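Side-chain contacts in leucyl aminopeptidase (Trypanosoma brucei brucei, PDB 5NTD), which probably removes N-terminal amino acids, leucine among them, from peptides, using a two-manganese site that also binds the inhibitor bestatin: residues G[415-420]-G[426-431]; G[393-398]-G[515-520]; G[72-77]-G[84-89]; G[47-52]-G[62-67]. One frame throughout, in Å; residues are numbered along the deposited sequence.

All four contacts are buried, but they fall in two distant regions. Contacts 1 and 2, centred about 16 and 15 Å from the chain centre, lie in the catalytic domain and share a sheet; Met428 CE packs 3.6 Å from Tyr517 CG, so helices 422-435 and 511-519 cover adjoining parts of it. Contacts 3 and 4, at about 35 and 30 Å, pack against the separate six-stranded sheet of the N-terminal domain, and Arg77 of contact 3 is partly exposed. Contacts 1 and 3 both reach another subunit, contact 3 more broadly. Contacts 1 and 4 are wholly apolar. Contact 2 adds a phenol, while contact 3 sets the aliphatic part of an arginine over a tyrosine ring.

Contact 1: residues G[415-420]-G[426-431]; sequences AGLYVN and AAMLRA
Leu417 meets Met428 and Leu429 chiefly through one methyl group, CD1, and the two approaches differ in direction. Toward Met428 the side chains cross at about a right angle: Leu417 CD1 lies 3.9 Å from Met428 CG and 4.0 Å from Met428 CB, so it rests on the root of the methionine chain and not on its sulfur. The other branch, Leu417 CD2, also borders the same methylene at 4.1 Å from Met428 CG. Toward Leu429 the two leucines run past one another in opposite senses, with Leu417 CD1 3.8 Å from Leu429 CD2. Leu417 CD1 therefore touches two consecutive residues of the helix. A chi1 of -56° sets Leu417 CG opposite its own carbonyl carbon and carries the branch out from the strand. These elements belong to a beta-alpha-beta unit, in which strand 415-419 leads through helix 422-435 to strand 439-441, parallel to the first; the contact is where the helix lies back on the strand that precedes it. Cys439 of the returning strand touches both Leu417 and Leu429, which extends the apolar layer to the third element. Met428 starts toward the strand, then folds at chi2 (59°) and chi3 (75°), and this double bend turns the end of the chain away from Leu417, toward helix 511-519, where the Met428 side chain touches Leu513 and Tyr517. No hydrogen bond spans the two segments; the strand's polar ties go to other partners, among them Val419 O, which accepts a bond from Arg113 NH1 of a neighbouring subunit.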
loop_
_atom_site.group_PDB
_atom_site.type_symbol
_atom_site.label_atom_id
_atom_site.label_comp_id
_atom_site.label_asym_id
_atom_site.label_seq_id
_atom_site.Cartn_x
_atom_site.Cartn_y
_atom_site.Cartn_z
ATOM N N ALA G 415 -24.264 11.763 -14.668
ATOM C CA ALA G 415 -23.157 11.715 -15.595
ATOM C C ALA G 415 -22.539 13.100 -15.702
ATOM O O ALA G 415 -23.225 14.120 -15.689
ATOM C CB ALA G 415 -23.614 11.252 -16.956
ATOM N N GLY G 416 -21.235 13.134 -15.826
ATOM C CA GLY G 416 -20.518 14.408 -15.944
ATOM C C GLY G 416 -20.498 14.891 -17.390
ATOM O O GLY G 416 -20.206 14.121 -18.288
ATOM N N LEU G 417 -20.756 16.168 -17.573
ATOM C CA LEU G 417 -20.692 16.796 -18.892
ATOM C C LEU G 417 -19.535 17.780 -19.063
ATOM O O LEU G 417 -19.434 18.764 -18.346
ATOM C CB LEU G 417 -21.992 17.541 -19.206
ATOM C CG LEU G 417 -23.290 16.741 -19.142
ATOM C CD1 LEU G 417 -24.458 17.640 -19.540
ATOM C CD2 LEU G 417 -23.233 15.513 -20.030
ATOM N N TYR G 418 -18.724 17.528 -20.081
ATOM C CA TYR G 418 -17.678 18.460 -20.503
ATOM C C TYR G 418 -18.066 18.926 -21.908
ATOM O O TYR G 418 -18.041 18.129 -22.853
ATOM C CB TYR G 418 -16.316 17.750 -20.507
ATOM C CG TYR G 418 -15.147 18.562 -20.993
ATOM C CD1 TYR G 418 -14.438 19.398 -20.105
ATOM C CD2 TYR G 418 -14.693 18.462 -22.314
ATOM C CE1 TYR G 418 -13.353 20.144 -20.545
ATOM C CE2 TYR G 418 -13.612 19.221 -22.761
ATOM C CZ TYR G 418 -12.940 20.038 -21.874
ATOM O OH TYR G 418 -11.852 20.777 -22.301
ATOM N N VAL G 419 -18.411 20.184 -22.030
ATOM C CA VAL G 419 -19.061 20.688 -23.220
ATOM C C VAL G 419 -18.470 22.020 -23.682
ATOM O O VAL G 419 -18.320 22.938 -22.891
ATOM C CB VAL G 419 -20.570 20.878 -22.984
ATOM C CG1 VAL G 419 -21.323 21.039 -24.310
ATOM C CG2 VAL G 419 -21.148 19.683 -22.238
ATOM N N ASN G 420 -18.192 22.121 -24.970
ATOM C CA ASN G 420 -17.558 23.348 -25.503
ATOM C C ASN G 420 -18.488 24.548 -25.736
ATOM O O ASN G 420 -18.034 25.628 -25.992
ATOM C CB ASN G 420 -16.777 23.063 -26.774
ATOM C CG ASN G 420 -17.670 22.761 -27.928
ATOM O OD1 ASN G 420 -18.852 22.458 -27.757
ATOM N ND2 ASN G 420 -17.126 22.815 -29.100
ATOM N N ALA G 426 -26.665 23.045 -21.763
ATOM C CA ALA G 426 -27.992 23.301 -21.138
ATOM C C ALA G 426 -29.063 22.379 -21.692
ATOM O O ALA G 426 -29.906 21.878 -20.985
ATOM C CB ALA G 426 -28.413 24.760 -21.340
ATOM N N ALA G 427 -28.964 22.120 -22.978
ATOM C CA ALA G 427 -29.903 21.203 -23.644
ATOM C C ALA G 427 -29.752 19.768 -23.158
ATOM O O ALA G 427 -30.734 19.086 -22.908
ATOM C CB ALA G 427 -29.718 21.261 -25.167
ATOM N N MET G 428 -28.515 19.304 -23.046
ATOM C CA MET G 428 -28.269 17.937 -22.504
ATOM C C MET G 428 -28.675 17.811 -21.040
ATOM O O MET G 428 -29.292 16.839 -20.635
ATOM C CB MET G 428 -26.833 17.530 -22.695
ATOM C CG MET G 428 -26.564 16.067 -22.376
ATOM S SD MET G 428 -27.520 14.902 -23.365
ATOM C CE MET G 428 -26.684 14.995 -24.930
ATOM N N LEU G 429 -28.413 18.848 -20.279
ATOM C CA LEU G 429 -28.916 18.894 -18.879
ATOM C C LEU G 429 -30.456 18.799 -18.753
ATOM O O LEU G 429 -30.994 18.095 -17.907
ATOM C CB LEU G 429 -28.447 20.138 -18.137
ATOM C CG LEU G 429 -26.958 20.165 -17.816
ATOM C CD1 LEU G 429 -26.556 21.557 -17.346
ATOM C CD2 LEU G 429 -26.586 19.122 -16.776
ATOM N N ARG G 430 -31.130 19.579 -19.606
ATOM C CA ARG G 430 -32.618 19.568 -19.706
ATOM C C ARG G 430 -33.078 18.142 -20.065
ATOM O O ARG G 430 -33.970 17.593 -19.423
ATOM C CB ARG G 430 -33.192 20.608 -20.698
ATOM N N ALA G 431 -32.417 17.541 -21.043
ATOM C CA ALA G 431 -32.754 16.173 -21.443
ATOM C C ALA G 431 -32.565 15.146 -20.308
ATOM O O ALA G 431 -33.345 14.216 -20.133
ATOM C CB ALA G 431 -31.923 15.754 -22.643
#

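Contact 2: residues G[393-398]-G[515-520]; sequences PDVVID and TEYFRK
Tyr517, with chi1 at 174°, swings CG opposite its backbone N and sends the ring from the helix toward the strand, while Ile397, with chi1 at -56°, directs its CG1 branch to meet it. The two chains run alongside one another in opposite senses, and the terminal methyl does the touching: Ile397 CD1 lies 3.7 Å from Tyr517 CE2 and 3.9 Å from Tyr517 CD2, an oblique approach to the ring. Two residues earlier on the strand, Val395 approaches from the opposite direction, its CG1 3.7 Å and its CG2 4.0 Å from Tyr517 OH, so both methyls border the oxygen. Here helix 511-519, close to the C-terminus of the chain, packs on strand 395-400 of the mixed catalytic-domain sheet, where that strand runs parallel to its neighbours 283-291 and 490-495. Ile492 of the latter also touches Tyr517. At the C-terminal end of the helix, the buried Glu516 carboxylate is met by two exposed basic side chains: Arg519 NE and NH2 both bond Glu516 OE1, NE at 2.8 Å, and Lys520 NZ reaches Glu516 OE2 at 2.9 Å.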
loop_
_atom_site.group_PDB
_atom_site.type_symbol
_atom_site.label_atom_id
_atom_site.label_comp_id
_atom_site.label_asym_id
_atom_site.label_seq_id
_atom_site.Cartn_x
_atom_site.Cartn_y
_atom_site.Cartn_z
ATOM N N PRO G 393 -20.766 16.544 -38.867
ATOM C CA PRO G 393 -21.832 16.728 -37.909
ATOM C C PRO G 393 -21.874 18.117 -37.342
ATOM O O PRO G 393 -20.874 18.810 -37.298
ATOM C CB PRO G 393 -21.475 15.739 -36.807
ATOM C CG PRO G 393 -20.002 15.627 -36.872
ATOM C CD PRO G 393 -19.703 15.674 -38.332
ATOM N N ASP G 394 -23.068 18.500 -36.922
ATOM C CA ASP G 394 -23.289 19.755 -36.218
ATOM C C ASP G 394 -22.907 19.595 -34.762
ATOM O O ASP G 394 -22.542 20.559 -34.098
ATOM C CB ASP G 394 -24.764 20.186 -36.283
ATOM C CG ASP G 394 -25.253 20.391 -37.722
ATOM O OD1 ASP G 394 -24.549 21.078 -38.501
ATOM O OD2 ASP G 394 -26.322 19.818 -38.058
ATOM N N VAL G 395 -23.115 18.390 -34.274
ATOM C CA VAL G 395 -22.931 18.070 -32.871
ATOM C C VAL G 395 -22.259 16.725 -32.782
ATOM O O VAL G 395 -22.658 15.781 -33.444
ATOM C CB VAL G 395 -24.262 17.982 -32.101
ATOM C CG1 VAL G 395 -24.017 17.635 -30.643
ATOM C CG2 VAL G 395 -25.021 19.292 -32.187
ATOM N N VAL G 396 -21.247 16.649 -31.928
ATOM C CA VAL G 396 -20.590 15.373 -31.597
ATOM C C VAL G 396 -20.862 15.069 -30.132
ATOM O O VAL G 396 -20.627 15.908 -29.267
ATOM C CB VAL G 396 -19.090 15.397 -31.802
ATOM C CG1 VAL G 396 -18.450 14.101 -31.313
ATOM C CG2 VAL G 396 -18.763 15.585 -33.253
ATOM N N ILE G 397 -21.388 13.873 -29.886
ATOM C CA ILE G 397 -21.634 13.410 -28.529
ATOM C C ILE G 397 -20.823 12.165 -28.314
ATOM O O ILE G 397 -21.013 11.156 -29.015
ATOM C CB ILE G 397 -23.101 13.066 -28.256
ATOM C CG1 ILE G 397 -24.004 14.253 -28.555
ATOM C CG2 ILE G 397 -23.296 12.629 -26.802
ATOM C CD1 ILE G 397 -25.480 13.909 -28.497
ATOM N N ASP G 398 -19.899 12.226 -27.374
ATOM C CA ASP G 398 -19.198 10.994 -26.990
ATOM C C ASP G 398 -19.673 10.596 -25.591
ATOM O O ASP G 398 -19.915 11.450 -24.743
ATOM C CB ASP G 398 -17.682 11.117 -27.108
ATOM C CG ASP G 398 -17.048 11.818 -25.923
ATOM O OD1 ASP G 398 -17.001 11.197 -24.847
ATOM O OD2 ASP G 398 -16.678 12.995 -26.084
ATOM N N THR G 515 -32.475 9.978 -26.507
ATOM C CA THR G 515 -33.762 10.050 -27.145
ATOM C C THR G 515 -34.413 11.397 -26.828
ATOM O O THR G 515 -34.901 12.082 -27.713
ATOM C CB THR G 515 -34.667 8.900 -26.724
ATOM O OG1 THR G 515 -34.062 7.667 -27.146
ATOM C CG2 THR G 515 -36.045 9.020 -27.399
ATOM N N GLU G 516 -34.359 11.772 -25.557
ATOM C CA GLU G 516 -34.962 13.010 -25.091
ATOM C C GLU G 516 -34.207 14.200 -25.657
ATOM O O GLU G 516 -34.811 15.198 -26.090
ATOM C CB GLU G 516 -35.020 13.036 -23.585
ATOM C CG GLU G 516 -35.571 14.325 -22.989
ATOM C CD GLU G 516 -37.019 14.623 -23.395
ATOM O OE1 GLU G 516 -37.777 13.675 -23.707
ATOM O OE2 GLU G 516 -37.385 15.826 -23.423
ATOM N N TYR G 517 -32.885 14.095 -25.697
ATOM C CA TYR G 517 -32.049 15.159 -26.296
ATOM C C TYR G 517 -32.434 15.374 -27.792
ATOM O O TYR G 517 -32.656 16.510 -28.247
ATOM C CB TYR G 517 -30.537 14.855 -26.135
ATOM C CG TYR G 517 -29.600 15.824 -26.861
ATOM C CD1 TYR G 517 -29.334 17.070 -26.353
ATOM C CD2 TYR G 517 -29.057 15.494 -28.084
ATOM C CE1 TYR G 517 -28.534 17.980 -27.053
ATOM C CE2 TYR G 517 -28.258 16.384 -28.794
ATOM C CZ TYR G 517 -28.006 17.620 -28.286
ATOM O OH TYR G 517 -27.212 18.502 -28.984
ATOM N N PHE G 518 -32.509 14.283 -28.519
ATOM C CA PHE G 518 -32.888 14.331 -29.959
ATOM C C PHE G 518 -34.302 14.954 -30.171
ATOM O O PHE G 518 -34.507 15.752 -31.056
ATOM C CB PHE G 518 -32.889 12.944 -30.601
ATOM C CG PHE G 518 -31.560 12.271 -30.628
ATOM C CD1 PHE G 518 -30.393 12.987 -30.648
ATOM C CD2 PHE G 518 -31.491 10.893 -30.660
ATOM C CE1 PHE G 518 -29.154 12.341 -30.676
ATOM C CE2 PHE G 518 -30.281 10.235 -30.695
ATOM C CZ PHE G 518 -29.103 10.967 -30.713
ATOM N N ARG G 519 -35.212 14.608 -29.281
ATOM C CA ARG G 519 -36.598 15.107 -29.301
ATOM C C ARG G 519 -36.691 16.635 -29.297
ATOM O O ARG G 519 -37.536 17.190 -29.986
ATOM C CB ARG G 519 -37.412 14.606 -28.109
ATOM C CG ARG G 519 -38.515 13.626 -28.441
ATOM C CD ARG G 519 -38.906 12.696 -27.303
ATOM N NE ARG G 519 -39.310 13.347 -26.061
ATOM C CZ ARG G 519 -40.547 13.735 -25.743
ATOM N NH1 ARG G 519 -41.566 13.601 -26.582
ATOM N NH2 ARG G 519 -40.754 14.273 -24.539
ATOM N N LYS G 520 -35.805 17.298 -28.559
ATOM C CA LYS G 520 -35.865 18.752 -28.396
ATOM C C LYS G 520 -34.913 19.526 -29.297
ATOM O O LYS G 520 -34.777 20.731 -29.120
ATOM C CB LYS G 520 -35.638 19.150 -26.936
ATOM C CG LYS G 520 -36.581 18.512 -25.911
ATOM C CD LYS G 520 -38.061 18.713 -26.140
ATOM C CE LYS G 520 -38.971 17.611 -25.521
ATOM N NZ LYS G 520 -39.424 17.729 -24.125
#

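Contact 3: residues G[72-77]-G[84-89]; sequences AEAIER and YGVLVE
Arg77, whose CB lies over the Tyr84 ring, is fixed by a salt bridge within its own helix: Arg77 NE donates to Glu73 OE2 at 2.8 Å, almost straight, in the guanidinium plane and to the anti lone pair of the carboxylate. The setting is the edge of the mixed sheet of the N-terminal domain, whose sequence family belongs to the macro clan: helix 69-77 leads by a short connection into the strand outermost within the chain, 83-89, and packs back on it, the axes of the short segments 8.1 Å apart at closest approach and nearly antiparallel at 162°. Arg77 CB sits over one face of the Tyr84 ring, 3.9 Å from the centroid and 15° off the normal, a CH-pi contact displaced toward the rim. From there the extended chain runs on toward the phenol, bringing Arg77 CD to 3.3 Å from Tyr84 OH. The guanidinium itself is tilted 49° to the ring, and is not stacked on it; its bond to Glu73 limits how far it can turn. Arg101 of a neighbouring subunit packs on both Arg77 and Tyr84, and its NH2 bonds Gly85 O, so this pair borders the subunit interface. One turn back along the helix, Ala74 touches both the ring and Val86, two residues further along the strand, with Ala74 CB 3.9 Å from Tyr84 CD1 and 4.0 Å from Val86 CG1.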
loop_
_atom_site.group_PDB
_atom_site.type_symbol
_atom_site.label_atom_id
_atom_site.label_comp_id
_atom_site.label_asym_id
_atom_site.label_seq_id
_atom_site.Cartn_x
_atom_site.Cartn_y
_atom_site.Cartn_z
ATOM N N ALA G 72 -56.447 1.281 1.362
ATOM C CA ALA G 72 -56.507 2.606 1.989
ATOM C C ALA G 72 -55.592 2.641 3.206
ATOM O O ALA G 72 -54.875 3.626 3.446
ATOM C CB ALA G 72 -57.931 2.961 2.406
ATOM N N GLU G 73 -55.617 1.567 3.976
ATOM C CA GLU G 73 -54.739 1.480 5.178
ATOM C C GLU G 73 -53.249 1.392 4.756
ATOM O O GLU G 73 -52.377 1.974 5.405
ATOM C CB GLU G 73 -55.113 0.301 6.054
ATOM C CG GLU G 73 -54.390 0.233 7.394
ATOM C CD GLU G 73 -54.649 1.411 8.310
ATOM O OE1 GLU G 73 -55.577 2.181 8.016
ATOM O OE2 GLU G 73 -53.918 1.609 9.311
ATOM N N ALA G 74 -52.986 0.687 3.665
ATOM C CA ALA G 74 -51.613 0.600 3.133
ATOM C C ALA G 74 -51.078 1.984 2.807
ATOM O O ALA G 74 -49.932 2.318 3.095
ATOM C CB ALA G 74 -51.552 -0.274 1.898
ATOM N N ILE G 75 -51.948 2.790 2.231
ATOM C CA ILE G 75 -51.615 4.199 1.890
ATOM C C ILE G 75 -51.288 5.043 3.139
ATOM O O ILE G 75 -50.350 5.835 3.135
ATOM C CB ILE G 75 -52.706 4.819 1.014
ATOM C CG1 ILE G 75 -52.686 4.125 -0.349
ATOM C CG2 ILE G 75 -52.488 6.319 0.840
ATOM C CD1 ILE G 75 -53.914 4.405 -1.173
ATOM N N GLU G 76 -51.992 4.785 4.230
ATOM C CA GLU G 76 -51.652 5.432 5.531
ATOM C C GLU G 76 -50.340 4.964 6.136
ATOM O O GLU G 76 -49.623 5.720 6.756
ATOM C CB GLU G 76 -52.737 5.216 6.600
ATOM C CG GLU G 76 -54.045 5.936 6.319
ATOM C CD GLU G 76 -53.832 7.423 6.024
ATOM O OE1 GLU G 76 -53.023 8.076 6.738
ATOM O OE2 GLU G 76 -54.465 7.921 5.065
ATOM N N ARG G 77 -50.073 3.686 5.984
ATOM C CA ARG G 77 -48.957 3.030 6.705
ATOM C C ARG G 77 -47.612 3.063 5.970
ATOM O O ARG G 77 -46.563 2.956 6.585
ATOM C CB ARG G 77 -49.332 1.580 7.075
ATOM C CG ARG G 77 -50.281 1.502 8.264
ATOM C CD ARG G 77 -50.755 0.079 8.482
ATOM N NE ARG G 77 -51.740 -0.053 9.564
ATOM C CZ ARG G 77 -51.575 -0.744 10.697
ATOM N NH1 ARG G 77 -52.552 -0.743 11.587
ATOM N NH2 ARG G 77 -50.463 -1.423 10.962
ATOM N N TYR G 84 -45.506 -1.053 1.013
ATOM C CA TYR G 84 -46.421 -1.673 1.985
ATOM C C TYR G 84 -47.436 -2.495 1.234
ATOM O O TYR G 84 -48.118 -2.012 0.346
ATOM C CB TYR G 84 -47.137 -0.650 2.835
ATOM C CG TYR G 84 -47.644 -1.209 4.153
ATOM C CD1 TYR G 84 -48.917 -1.801 4.261
ATOM C CD2 TYR G 84 -46.865 -1.126 5.310
ATOM C CE1 TYR G 84 -49.386 -2.290 5.484
ATOM C CE2 TYR G 84 -47.331 -1.606 6.531
ATOM C CZ TYR G 84 -48.601 -2.177 6.620
ATOM O OH TYR G 84 -49.018 -2.680 7.833
ATOM N N GLY G 85 -47.508 -3.755 1.593
ATOM C CA GLY G 85 -48.336 -4.748 0.894
ATOM C C GLY G 85 -49.514 -5.219 1.747
ATOM O O GLY G 85 -49.413 -5.405 2.972
ATOM N N VAL G 86 -50.634 -5.391 1.070
ATOM C CA VAL G 86 -51.874 -5.933 1.696
ATOM C C VAL G 86 -52.556 -6.941 0.782
ATOM O O VAL G 86 -52.511 -6.832 -0.457
ATOM C CB VAL G 86 -52.911 -4.873 2.047
ATOM C CG1 VAL G 86 -52.406 -3.986 3.152
ATOM C CG2 VAL G 86 -53.284 -4.069 0.818
ATOM N N LEU G 87 -53.141 -7.945 1.424
ATOM C CA LEU G 87 -53.934 -8.960 0.684
ATOM C C LEU G 87 -55.346 -8.477 0.492
ATOM O O LEU G 87 -55.932 -7.874 1.380
ATOM C CB LEU G 87 -53.972 -10.307 1.429
ATOM C CG LEU G 87 -52.673 -11.105 1.459
ATOM C CD1 LEU G 87 -52.943 -12.352 2.273
ATOM C CD2 LEU G 87 -52.168 -11.488 0.075
ATOM N N VAL G 88 -55.873 -8.756 -0.675
ATOM C CA VAL G 88 -57.285 -8.518 -0.958
ATOM C C VAL G 88 -57.904 -9.831 -1.445
ATOM O O VAL G 88 -57.534 -10.375 -2.483
ATOM C CB VAL G 88 -57.490 -7.439 -2.030
ATOM C CG1 VAL G 88 -58.966 -7.151 -2.220
ATOM C CG2 VAL G 88 -56.784 -6.145 -1.641
ATOM N N GLU G 89 -58.828 -10.337 -0.653
ATOM C CA GLU G 89 -59.521 -11.622 -0.945
ATOM C C GLU G 89 -60.611 -11.478 -2.012
ATOM O O GLU G 89 -61.365 -10.480 -2.013
ATOM C CB GLU G 89 -60.135 -12.210 0.325
ATOM C CG GLU G 89 -60.272 -13.728 0.273
ATOM C CD GLU G 89 -60.751 -14.311 1.581
ATOM O OE1 GLU G 89 -60.968 -13.538 2.553
ATOM O OE2 GLU G 89 -60.933 -15.546 1.635
#

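Contact 4: residues G[47-52]-G[62-67]; sequences AVLVGT and QRLPFY
Leu49 is the bump of this contact, and Phe66 with Leu64 form the surface that receives it. Its CB and both methyls lie along the far end of the phenyl ring: Leu49 CB is 4.0 Å from Phe66 CZ, and Leu49 CD2 is 4.0 Å from Phe66 CE1. The remaining methyl bridges to the second partner, Leu49 CD1 standing 4.0 Å from Leu64 CD1. Thus the forked leucine spans the gap between ring and aliphatic tip, crossing each at an oblique angle. Ala47, two residues back on the same side of the strand and with a small side chain, meets the other part of the ring, its CB 4.5 Å from Phe66 CD2. Phe66 takes up this pose with chi1 at 55°, CG wedged between its backbone N and carbonyl carbon, within a type I turn closed by the bond from Tyr67 N to Leu64 O at 3.0 Å. Phe144 of the adjoining strand 140-145 meets the Phe66 ring edge-to-face and also touches Leu64 and Leu49. Val48, pointing the other way, packs on helix 120-131, so the inner strand 46-52 is covered on both faces, as expected of the layered alpha/beta sheet of a macro-type N-terminal domain.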
loop_
_atom_site.group_PDB
_atom_site.type_symbol
_atom_site.label_atom_id
_atom_site.label_comp_id
_atom_site.label_asym_id
_atom_site.label_seq_id
_atom_site.Cartn_x
_atom_site.Cartn_y
_atom_site.Cartn_z
ATOM N N ALA G 47 -50.563 -6.738 -7.770
ATOM C CA ALA G 47 -50.728 -5.406 -8.359
ATOM C C ALA G 47 -49.910 -4.409 -7.591
ATOM O O ALA G 47 -49.815 -4.483 -6.349
ATOM C CB ALA G 47 -52.190 -4.975 -8.344
ATOM N N VAL G 48 -49.364 -3.448 -8.324
ATOM C CA VAL G 48 -48.498 -2.420 -7.732
ATOM C C VAL G 48 -49.126 -1.056 -7.955
ATOM O O VAL G 48 -49.581 -0.753 -9.053
ATOM C CB VAL G 48 -47.085 -2.482 -8.327
ATOM C CG1 VAL G 48 -46.132 -1.542 -7.587
ATOM C CG2 VAL G 48 -46.542 -3.902 -8.302
ATOM N N LEU G 49 -49.112 -0.248 -6.921
ATOM C CA LEU G 49 -49.574 1.104 -7.006
ATOM C C LEU G 49 -48.503 2.073 -6.520
ATOM O O LEU G 49 -48.148 2.066 -5.335
ATOM C CB LEU G 49 -50.836 1.284 -6.142
ATOM C CG LEU G 49 -51.399 2.722 -6.039
ATOM C CD1 LEU G 49 -51.823 3.251 -7.400
ATOM C CD2 LEU G 49 -52.563 2.775 -5.059
ATOM N N VAL G 50 -48.023 2.929 -7.416
ATOM C CA VAL G 50 -46.941 3.876 -7.047
ATOM C C VAL G 50 -47.289 5.315 -7.356
ATOM O O VAL G 50 -47.667 5.653 -8.468
ATOM C CB VAL G 50 -45.520 3.514 -7.583
ATOM C CG1 VAL G 50 -45.105 2.147 -7.062
ATOM C CG2 VAL G 50 -45.475 3.467 -9.075
ATOM N N GLY G 51 -47.093 6.158 -6.363
ATOM C CA GLY G 51 -47.288 7.587 -6.542
ATOM C C GLY G 51 -46.834 8.373 -5.349
ATOM O O GLY G 51 -46.399 7.814 -4.340
ATOM N N THR G 52 -46.936 9.688 -5.453
ATOM C CA THR G 52 -46.567 10.575 -4.332
ATOM C C THR G 52 -47.603 10.488 -3.228
ATOM O O THR G 52 -48.713 9.987 -3.433
ATOM C CB THR G 52 -46.443 12.028 -4.774
ATOM O OG1 THR G 52 -47.704 12.479 -5.306
ATOM C CG2 THR G 52 -45.359 12.186 -5.859
ATOM N N GLN G 62 -59.444 5.745 -5.450
ATOM C CA GLN G 62 -60.617 4.944 -4.956
ATOM C C GLN G 62 -61.394 4.187 -6.043
ATOM O O GLN G 62 -61.921 3.123 -5.795
ATOM C CB GLN G 62 -61.606 5.832 -4.219
ATOM C CG GLN G 62 -61.205 6.041 -2.780
ATOM C CD GLN G 62 -61.967 7.165 -2.154
ATOM O OE1 GLN G 62 -63.146 7.029 -1.850
ATOM N NE2 GLN G 62 -61.300 8.312 -1.971
ATOM N N ARG G 63 -61.366 4.713 -7.252
ATOM C CA ARG G 63 -62.028 4.099 -8.407
ATOM C C ARG G 63 -61.163 3.005 -9.098
ATOM O O ARG G 63 -61.567 2.397 -10.084
ATOM C CB ARG G 63 -62.431 5.214 -9.392
ATOM N N LEU G 64 -59.970 2.746 -8.581
ATOM C CA LEU G 64 -59.111 1.678 -9.167
ATOM C C LEU G 64 -59.662 0.302 -8.786
ATOM O O LEU G 64 -60.104 0.106 -7.650
ATOM C CB LEU G 64 -57.639 1.853 -8.745
ATOM C CG LEU G 64 -56.982 3.135 -9.312
ATOM C CD1 LEU G 64 -55.580 3.288 -8.768
ATOM C CD2 LEU G 64 -56.937 3.129 -10.830
ATOM N N PRO G 65 -59.595 -0.666 -9.705
ATOM C CA PRO G 65 -60.255 -1.957 -9.531
ATOM C C PRO G 65 -59.869 -2.767 -8.300
ATOM O O PRO G 65 -60.612 -3.652 -7.892
ATOM C CB PRO G 65 -59.871 -2.731 -10.800
ATOM C CG PRO G 65 -58.670 -2.046 -11.345
ATOM C CD PRO G 65 -58.815 -0.608 -10.945
ATOM N N PHE G 66 -58.705 -2.499 -7.737
ATOM C CA PHE G 66 -58.184 -3.288 -6.588
ATOM C C PHE G 66 -58.425 -2.576 -5.272
ATOM O O PHE G 66 -58.014 -3.068 -4.232
ATOM C CB PHE G 66 -56.674 -3.607 -6.769
ATOM C CG PHE G 66 -55.828 -2.386 -6.980
ATOM C CD1 PHE G 66 -55.423 -1.618 -5.913
ATOM C CD2 PHE G 66 -55.501 -1.971 -8.277
ATOM C CE1 PHE G 66 -54.678 -0.465 -6.115
ATOM C CE2 PHE G 66 -54.769 -0.814 -8.492
ATOM C CZ PHE G 66 -54.351 -0.059 -7.417
ATOM N N TYR G 67 -58.965 -1.375 -5.326
ATOM C CA TYR G 67 -59.000 -0.519 -4.133
ATOM C C TYR G 67 -60.015 -1.068 -3.159
ATOM O O TYR G 67 -61.068 -1.501 -3.549
ATOM C CB TYR G 67 -59.346 0.932 -4.469
ATOM C CG TYR G 67 -59.131 1.913 -3.329
ATOM C CD1 TYR G 67 -60.133 2.203 -2.423
ATOM C CD2 TYR G 67 -57.912 2.575 -3.180
ATOM C CE1 TYR G 67 -59.926 3.115 -1.383
ATOM C CE2 TYR G 67 -57.695 3.493 -2.149
ATOM C CZ TYR G 67 -58.709 3.756 -1.256
ATOM O OH TYR G 67 -58.469 4.640 -0.236
#